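Local coordinates for protein thiamine-phosphate synthase (Pyrococcus furiosus, PDB 1XI3) that probably condenses a thiazole phosphate with a hydroxymethylpyrimidine diphosphate to form thiamine phosphate, using magnesium, at residues K127-L132 with V161-V166. Sequence-based numbering, arbitrary orientation.
Sequences KGADYL and VKIPVV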
# COMPACT_ATOMS: atom_id res chain seq x y z
N LYS A 127 -20.21 -3.84 9.04
CA LYS A 127 -18.93 -3.23 9.36
C LYS A 127 -18.84 -1.76 8.93
O LYS A 127 -17.89 -1.05 9.29
CB LYS A 127 -17.80 -4.03 8.74
CG LYS A 127 -17.66 -5.42 9.30
CD LYS A 127 -16.50 -5.59 10.27
CE LYS A 127 -15.46 -6.60 9.76
NZ LYS A 127 -16.09 -7.92 9.33
N GLY A 128 -19.82 -1.32 8.14
CA GLY A 128 -19.95 0.08 7.72
C GLY A 128 -19.52 0.42 6.30
O GLY A 128 -19.23 1.59 6.01
N ALA A 129 -19.49 -0.56 5.39
CA ALA A 129 -19.25 -0.29 3.99
C ALA A 129 -20.28 0.72 3.51
O ALA A 129 -21.44 0.69 3.93
CB ALA A 129 -19.35 -1.55 3.17
N ASP A 130 -19.84 1.62 2.62
CA ASP A 130 -20.75 2.57 2.00
C ASP A 130 -21.47 2.03 0.78
O ASP A 130 -22.60 2.44 0.50
CB ASP A 130 -19.97 3.85 1.64
CG ASP A 130 -19.44 4.54 2.87
OD1 ASP A 130 -18.23 4.62 3.07
OD2 ASP A 130 -20.29 4.99 3.68
N TYR A 131 -20.83 1.14 0.04
CA TYR A 131 -21.48 0.42 -1.04
C TYR A 131 -20.84 -0.92 -1.20
O TYR A 131 -19.78 -1.19 -0.63
CB TYR A 131 -21.46 1.21 -2.39
CG TYR A 131 -20.09 1.29 -3.02
CD1 TYR A 131 -19.16 2.28 -2.64
CD2 TYR A 131 -19.69 0.36 -3.98
CE1 TYR A 131 -17.88 2.34 -3.22
CE2 TYR A 131 -18.42 0.41 -4.55
CZ TYR A 131 -17.51 1.39 -4.15
OH TYR A 131 -16.25 1.38 -4.72
N LEU A 132 -21.51 -1.76 -1.96
CA LEU A 132 -21.04 -3.11 -2.24
C LEU A 132 -20.75 -3.25 -3.70
O LEU A 132 -21.51 -2.79 -4.56
CB LEU A 132 -22.10 -4.18 -1.89
CG LEU A 132 -22.60 -4.17 -0.46
CD1 LEU A 132 -23.58 -5.33 -0.27
CD2 LEU A 132 -21.46 -4.29 0.50
N VAL A 161 -29.89 -5.85 1.61
CA VAL A 161 -29.10 -4.75 2.16
C VAL A 161 -29.72 -3.41 1.81
O VAL A 161 -30.50 -3.31 0.87
CB VAL A 161 -27.62 -4.76 1.67
CG1 VAL A 161 -26.99 -6.09 1.93
CG2 VAL A 161 -27.52 -4.38 0.19
N LYS A 162 -29.35 -2.39 2.58
CA LYS A 162 -29.91 -1.04 2.43
C LYS A 162 -28.95 -0.06 1.76
O LYS A 162 -29.37 1.02 1.31
CB LYS A 162 -30.28 -0.50 3.80
CG LYS A 162 -31.32 -1.34 4.50
N ILE A 163 -27.67 -0.42 1.71
CA ILE A 163 -26.65 0.40 1.04
C ILE A 163 -26.62 0.11 -0.47
O ILE A 163 -27.11 -0.94 -0.94
CB ILE A 163 -25.23 0.19 1.63
CG1 ILE A 163 -24.81 -1.30 1.62
CG2 ILE A 163 -25.14 0.76 3.04
CD1 ILE A 163 -23.38 -1.56 1.98
N PRO A 164 -26.07 1.06 -1.28
CA PRO A 164 -26.01 0.83 -2.69
C PRO A 164 -25.22 -0.40 -3.08
O PRO A 164 -24.23 -0.74 -2.42
CB PRO A 164 -25.32 2.06 -3.23
CG PRO A 164 -25.58 3.12 -2.21
CD PRO A 164 -25.59 2.40 -0.92
N VAL A 165 -25.68 -1.03 -4.15
CA VAL A 165 -25.06 -2.25 -4.69
C VAL A 165 -24.70 -2.01 -6.16
O VAL A 165 -25.58 -1.65 -6.97
CB VAL A 165 -26.00 -3.47 -4.57
CG1 VAL A 165 -25.31 -4.73 -5.16
CG2 VAL A 165 -26.46 -3.66 -3.14
N VAL A 166 -23.42 -2.21 -6.49
CA VAL A 166 -22.92 -2.21 -7.85
C VAL A 166 -22.64 -3.66 -8.25
O VAL A 166 -21.89 -4.36 -7.56
CB VAL A 166 -21.65 -1.38 -7.97
CG1 VAL A 166 -21.15 -1.37 -9.37
CG2 VAL A 166 -21.91 0.06 -7.49
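L132 and V165 pair as neighbours in two parallel strands, and L132 bonds through both its backbone groups to the residues flanking V165. Its N-H goes to P164 O (N to O 2.9 Å), and its carbonyl O receives the N-H of V166 at 2.8 Å from V166 N, almost straight at 174°. P164 suits the strand entrance: lacking an N-H, it offers this edge only its carbonyl, while its CD lies 3.3 Å from D130 O. These are strands 131-135 and 165-168, the sixth and seventh of the TIM barrel, joined by a right-handed crossover through helix 150-160; the contact sits where both enter the barrel.

L132 and V165 point to the barrel's outer face, where L132 lies against the small A121 and A124 of helix 118-127. Its CD2 meets CD1 of I163 at 3.7 Å, the two side chains crossing at about a right angle, while CD1 reaches tip to tip to both methyls of V161. I163 holds CG1 between its backbone N and carbonyl carbon (chi1 55°), which carries CD1 in to L132 and to the small A129, 4.2 Å from A129 CB. Y131 lies on the other face, in the barrel interior, which suits its largely apolar ring: CD2 brushes V166 CG2 at 4.2 Å, beta-branched valine fitting an extended strand, F74 meets the ring edge-to-face, and the hydroxyl is hydrogen-bonded to that of Y18.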